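Long-range contacts in yncA (Salmonella typhimurium, PDB 3DR6), which is a putative acetyltransferase of the GNAT family, probably transferring an acetyl group from acetyl-coenzyme A: residues 9-14 against 41-46; 55-60 against 105-110. All coordinates share one frame; numbering follows the deposited sequence. Where two conformers were deposited one is given.

Interaction 1 of 2, residues 9-14 against 41-46; sequences ADKADC and NRLAWY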
loop_
_atom_site.group_PDB
_atom_site.type_symbol
_atom_site.label_atom_id
_atom_site.label_comp_id
_atom_site.label_asym_id
_atom_site.label_seq_id
_atom_site.Cartn_x
_atom_site.Cartn_y
_atom_site.Cartn_z
ATOM N N ALA C 9 12.202 18.175 -12.840
ATOM C CA ALA C 9 12.933 17.356 -13.801
ATOM C C ALA C 9 12.387 17.549 -15.218
ATOM O O ALA C 9 11.208 17.937 -15.397
ATOM C CB ALA C 9 12.885 15.869 -13.389
ATOM N N ASP C 10 13.268 17.319 -16.200
ATOM C CA ASP C 10 12.947 17.275 -17.637
ATOM C C ASP C 10 13.142 15.860 -18.143
ATOM O O ASP C 10 13.802 15.043 -17.481
ATOM C CB ASP C 10 13.941 18.118 -18.459
ATOM C CG ASP C 10 13.967 19.560 -18.069
ATOM O OD1 ASP C 10 13.017 20.031 -17.388
ATOM O OD2 ASP C 10 14.943 20.237 -18.468
ATOM N N LYS C 11 12.630 15.586 -19.348
ATOM C CA LYS C 11 12.976 14.358 -20.078
ATOM C C LYS C 11 14.483 14.099 -20.119
ATOM O O LYS C 11 14.921 12.948 -20.013
ATOM C CB LYS C 11 12.457 14.409 -21.514
ATOM C CG LYS C 11 11.013 13.981 -21.711
ATOM C CD LYS C 11 10.700 13.911 -23.211
ATOM C CE LYS C 11 11.511 12.789 -23.887
ATOM N NZ LYS C 11 11.685 12.965 -25.361
ATOM N N ALA C 12 15.277 15.161 -20.269
ATOM C CA ALA C 12 16.737 15.028 -20.366
ATOM C C ALA C 12 17.429 14.559 -19.071
ATOM O O ALA C 12 18.596 14.151 -19.101
ATOM C CB ALA C 12 17.361 16.327 -20.870
ATOM N N ASP C 13 16.705 14.615 -17.952
ATOM C CA ASP C 13 17.211 14.180 -16.635
ATOM C C ASP C 13 17.003 12.697 -16.359
ATOM O O ASP C 13 17.486 12.177 -15.339
ATOM C CB ASP C 13 16.508 14.951 -15.516
ATOM C CG ASP C 13 16.783 16.428 -15.566
ATOM O OD1 ASP C 13 17.943 16.796 -15.846
ATOM O OD2 ASP C 13 15.837 17.217 -15.337
ATOM N N CYS C 14 16.287 12.029 -17.260
ATOM C CA CYS C 14 15.856 10.654 -17.019
ATOM C C CYS C 14 16.993 9.630 -17.058
ATOM O O CYS C 14 16.917 8.620 -16.357
ATOM C CB CYS C 14 14.669 10.262 -17.914
ATOM S SG CYS C 14 13.114 11.038 -17.405
ATOM N N ASN C 41 12.351 3.175 -19.576
ATOM C CA ASN C 41 11.448 2.836 -18.490
ATOM C C ASN C 41 11.214 4.027 -17.566
ATOM O O ASN C 41 10.068 4.297 -17.176
ATOM C CB ASN C 41 11.959 1.609 -17.717
ATOM C CG ASN C 41 11.099 1.276 -16.503
ATOM O OD1 ASN C 41 11.081 2.017 -15.516
ATOM N ND2 ASN C 41 10.394 0.141 -16.563
ATOM N N ARG C 42 12.280 4.758 -17.240
ATOM C CA ARG C 42 12.137 5.946 -16.374
ATOM C C ARG C 42 11.504 7.136 -17.089
ATOM O O ARG C 42 10.857 7.964 -16.458
ATOM C CB ARG C 42 13.453 6.332 -15.691
ATOM C CG ARG C 42 13.967 5.306 -14.676
ATOM C CD ARG C 42 13.030 5.141 -13.467
ATOM N NE ARG C 42 12.009 4.104 -13.661
ATOM C CZ ARG C 42 11.062 3.815 -12.769
ATOM N NH1 ARG C 42 10.997 4.486 -11.619
ATOM N NH2 ARG C 42 10.184 2.854 -13.021
ATOM N N LEU C 43 11.683 7.206 -18.404
ATOM C CA LEU C 43 10.940 8.162 -19.227
ATOM C C LEU C 43 9.446 7.866 -19.146
ATOM O O LEU C 43 8.650 8.775 -18.919
ATOM C CB LEU C 43 11.411 8.139 -20.687
ATOM C CG LEU C 43 12.497 9.149 -21.072
ATOM C CD1 LEU C 43 12.913 8.936 -22.528
ATOM C CD2 LEU C 43 12.018 10.577 -20.863
ATOM N N ALA C 44 9.093 6.585 -19.306
ATOM C CA ALA C 44 7.711 6.119 -19.191
ATOM C C ALA C 44 7.136 6.503 -17.827
ATOM O O ALA C 44 6.070 7.113 -17.749
ATOM C CB ALA C 44 7.630 4.602 -19.411
ATOM N N TRP C 45 7.869 6.161 -16.768
ATOM C CA TRP C 45 7.506 6.515 -15.394
ATOM C C TRP C 45 7.343 8.021 -15.202
ATOM O O TRP C 45 6.384 8.466 -14.561
ATOM C CB TRP C 45 8.550 5.954 -14.415
ATOM C CG TRP C 45 8.467 6.480 -12.988
ATOM C CD1 TRP C 45 7.672 6.006 -11.981
ATOM C CD2 TRP C 45 9.234 7.554 -12.420
ATOM N NE1 TRP C 45 7.886 6.724 -10.828
ATOM C CE2 TRP C 45 8.842 7.675 -11.063
ATOM C CE3 TRP C 45 10.214 8.427 -12.923
ATOM C CZ2 TRP C 45 9.389 8.645 -10.198
ATOM C CZ3 TRP C 45 10.766 9.394 -12.057
ATOM C CH2 TRP C 45 10.347 9.487 -10.711
ATOM N N TYR C 46 8.281 8.792 -15.755
ATOM C CA TYR C 46 8.258 10.252 -15.693
ATOM C C TYR C 46 6.996 10.817 -16.352
ATOM O O TYR C 46 6.310 11.665 -15.770
ATOM C CB TYR C 46 9.518 10.843 -16.346
ATOM C CG TYR C 46 9.442 12.332 -16.601
ATOM C CD1 TYR C 46 9.753 13.257 -15.594
ATOM C CD2 TYR C 46 9.053 12.820 -17.850
ATOM C CE1 TYR C 46 9.673 14.619 -15.830
ATOM C CE2 TYR C 46 8.969 14.175 -18.093
ATOM C CZ TYR C 46 9.272 15.069 -17.083
ATOM O OH TYR C 46 9.192 16.415 -17.345
HETATM O O HOH W 1 8.563 18.103 -14.748
HETATM O O HOH W 2 10.610 17.393 -20.266
#

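Interaction 2 of 2, residues 55-60 against 105-110; sequences PVLVSE and SRLIDE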
loop_
_atom_site.group_PDB
_atom_site.type_symbol
_atom_site.label_atom_id
_atom_site.label_comp_id
_atom_site.label_asym_id
_atom_site.label_seq_id
_atom_site.Cartn_x
_atom_site.Cartn_y
_atom_site.Cartn_z
ATOM N N PRO C 55 4.804 15.705 -9.061
ATOM C CA PRO C 55 6.103 16.315 -9.330
ATOM C C PRO C 55 7.222 15.289 -9.437
ATOM O O PRO C 55 7.206 14.245 -8.754
ATOM C CB PRO C 55 6.308 17.239 -8.126
ATOM C CG PRO C 55 5.636 16.459 -6.969
ATOM C CD PRO C 55 4.461 15.731 -7.617
ATOM N N VAL C 56 8.171 15.569 -10.330
ATOM C CA VAL C 56 9.459 14.892 -10.318
ATOM C C VAL C 56 10.481 16.019 -10.175
ATOM O O VAL C 56 10.550 16.911 -11.032
ATOM C CB VAL C 56 9.703 14.016 -11.589
ATOM C CG1 VAL C 56 11.058 13.299 -11.495
ATOM C CG2 VAL C 56 8.573 12.968 -11.776
ATOM N N LEU C 57 11.213 16.017 -9.060
ATOM C CA LEU C 57 12.221 17.051 -8.770
ATOM C C LEU C 57 13.617 16.470 -8.925
ATOM O O LEU C 57 13.830 15.275 -8.687
ATOM C CB LEU C 57 12.079 17.558 -7.336
ATOM C CG LEU C 57 10.708 18.116 -6.920
ATOM C CD1 LEU C 57 10.659 18.314 -5.412
ATOM C CD2 LEU C 57 10.376 19.401 -7.673
ATOM N N VAL C 58 14.575 17.312 -9.310
ATOM C CA VAL C 58 15.977 16.911 -9.219
ATOM C C VAL C 58 16.752 17.936 -8.417
ATOM O O VAL C 58 16.440 19.139 -8.481
ATOM C CB VAL C 58 16.660 16.713 -10.609
ATOM C CG1 VAL C 58 16.068 15.511 -11.339
ATOM C CG2 VAL C 58 16.557 17.974 -11.446
ATOM N N SER C 59 17.760 17.466 -7.671
ATOM C CA SER C 59 18.819 18.342 -7.176
ATOM C C SER C 59 19.975 18.390 -8.195
ATOM O O SER C 59 20.289 17.399 -8.864
ATOM C CB SER C 59 19.330 17.935 -5.783
ATOM O OG SER C 59 19.601 16.549 -5.683
ATOM N N GLU C 60 20.592 19.559 -8.315
ATOM C CA GLU C 60 21.631 19.766 -9.305
ATOM C C GLU C 60 22.764 20.566 -8.649
ATOM O O GLU C 60 22.517 21.430 -7.799
ATOM C CB GLU C 60 21.032 20.519 -10.491
ATOM C CG GLU C 60 21.828 20.536 -11.789
ATOM C CD GLU C 60 21.125 21.365 -12.862
ATOM O OE1 GLU C 60 19.969 21.786 -12.648
ATOM O OE2 GLU C 60 21.729 21.625 -13.921
ATOM N N SER C 105 11.659 18.536 1.566
ATOM C CA SER C 105 10.983 19.792 1.922
ATOM C C SER C 105 10.264 20.379 0.706
ATOM O O SER C 105 9.079 20.705 0.771
ATOM C CB SER C 105 11.965 20.810 2.517
ATOM O OG SER C 105 11.273 21.898 3.107
ATOM N N ARG C 106 10.979 20.471 -0.412
ATOM C CA ARG C 106 10.389 20.966 -1.661
ATOM C C ARG C 106 9.195 20.089 -2.105
ATOM O O ARG C 106 8.133 20.611 -2.501
ATOM C CB ARG C 106 11.441 21.060 -2.759
ATOM C CG ARG C 106 10.892 21.461 -4.143
ATOM C CD ARG C 106 10.219 22.856 -4.164
ATOM N NE ARG C 106 9.551 23.081 -5.451
ATOM C CZ ARG C 106 10.173 23.467 -6.574
ATOM N NH1 ARG C 106 11.489 23.690 -6.594
ATOM N NH2 ARG C 106 9.478 23.630 -7.691
ATOM N N LEU C 107 9.363 18.769 -1.999
ATOM C CA LEU C 107 8.307 17.806 -2.340
ATOM C C LEU C 107 7.005 18.058 -1.569
ATOM O O LEU C 107 5.908 18.030 -2.136
ATOM C CB LEU C 107 8.802 16.378 -2.074
ATOM C CG LEU C 107 8.089 15.271 -2.828
ATOM C CD1 LEU C 107 8.311 15.430 -4.367
ATOM C CD2 LEU C 107 8.549 13.905 -2.301
ATOM N N ILE C 108 7.150 18.324 -0.279
ATOM C CA ILE C 108 6.013 18.592 0.607
ATOM C C ILE C 108 5.212 19.806 0.120
ATOM O O ILE C 108 3.989 19.790 0.136
ATOM C CB ILE C 108 6.487 18.818 2.056
ATOM C CG1 ILE C 108 6.931 17.498 2.684
ATOM C CG2 ILE C 108 5.396 19.474 2.909
ATOM C CD1 ILE C 108 7.893 17.665 3.876
ATOM N N ASP C 109 5.925 20.837 -0.326
ATOM C CA ASP C 109 5.317 22.033 -0.884
ATOM C C ASP C 109 4.488 21.685 -2.105
ATOM O O ASP C 109 3.373 22.183 -2.258
ATOM C CB ASP C 109 6.404 23.021 -1.313
ATOM C CG ASP C 109 7.136 23.637 -0.143
ATOM O OD1 ASP C 109 6.586 23.671 0.971
ATOM O OD2 ASP C 109 8.281 24.099 -0.358
ATOM N N GLU C 110 5.043 20.825 -2.964
ATOM C CA GLU C 110 4.358 20.392 -4.182
ATOM C C GLU C 110 3.133 19.575 -3.827
ATOM O O GLU C 110 2.101 19.724 -4.459
ATOM C CB GLU C 110 5.286 19.617 -5.129
ATOM C CG GLU C 110 6.458 20.442 -5.707
ATOM C CD GLU C 110 6.032 21.713 -6.437
ATOM O OE1 GLU C 110 4.937 21.736 -7.061
ATOM O OE2 GLU C 110 6.805 22.698 -6.382
#

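Interaction 1 of 2, residues 9-14 against 41-46
The Tyr46 ring has Asp10 O over one face and Ala9 O at its edge, close to the ring plane. Cys14 SG approaches obliquely, 4.6 Å from the centroid of the Tyr46 ring and 36° off its normal, as a sulfur-aromatic contact. CG of Tyr46 stands anti to the backbone N (chi1 167°), and the ring runs out from the helix to the loop. Tyr46 OH lies 3.2 Å from Ala9 O. Water 1 donates a hydrogen bond to Ala9 O at 2.7 Å and also bonds Tyr46 OH. Water 2 accepts from Lys11 N and makes a weak bond to the same hydroxyl. Leu43 adds the apolar half. Its CD2 lies 3.6 Å from Lys11 CG and 3.7 Å from Cys14 SG, and the lysine chain lies roughly perpendicular to Leu43. The loop has its own brace: Asp10 N donates to Asp13 OD2 at 2.7 Å, nearly straight at 168°, and this carboxylate also forms a salt bridge with Arg7. The arrangement packs the turn after strand 5-8 and the first residue of helix 14-27 against helix 39-52, within the N-terminal beta-alpha-alpha part characteristic of the GNAT fold.

Interaction 2 of 2, residues 55-60 against 105-110
Leu57 CG lies anti to its carbonyl carbon (chi1 -56°), and Arg106 CG lies anti to its backbone N (chi1 175°). With the CA-CB bonds of both residues directed at the opposite segment, these torsions help bring the strand leucine against the start of the arginine chain. Leu57 CD1 comes within 3.4 Å of Arg106 CG, a tight carbon-carbon approach. The same methyl lies 3.7 Å from Leu107 N, so it also rests on the helix backbone. Leu57 CD2 sits 4.2 Å above the plane of the Arg106 guanidinium, over its centre. That flat group is held within the helix. Arg106 NE and NH2 both donate to Glu110 OE2, at 2.9 Å from NE, and the acceptor lies in the guanidinium plane. NE uses the anti lone pair of OE2, while NH2 meets this oxygen from above the carboxylate plane. The salt bridge therefore fixes the turn of the guanidinium, and this face of it meets a hydrocarbon group. Glu110 OE2 also forms a salt bridge with Arg113.

Pro55 makes the other half of the contact. Its CG lies 3.7 Å from Glu110 CB and 3.9 Å from Leu107 CD1. The Pro55 ring and the Glu110 chain pass side by side, running opposite ways. Leu107 CD1 is also 3.9 Å from Leu57 CD1, which joins the two halves.

This buried packing sets helix 99-113 against strand 56-61 of the mixed sheet. Phe8 of the adjoining strand 5-8 touches Leu57 and Glu110 and makes a cation-pi contact with Arg106. On the other neighbour, strand 64-73, Phe71 touches Pro55 and Leu107.

The two contacts follow one another along the chain: interaction 1 closes on helix 39-52 before interaction 2 opens on the next element, strand 56-61. Their centres are about 15 Å apart, yet they touch. Ala9 N probably donates a hydrogen bond to Val56 O, carrying the pairing of strands 5-8 and 56-61 into the loop. Val56 also packs on Trp45 and Tyr46, and Val58 on Ala9. Val56 and Leu57 point to opposite sides of the sheet. Helix 39-52 thus packs on one side and helix 99-113 on the other. Together they show the layered alpha-beta-alpha packing of a GNAT domain around its N-terminal strands.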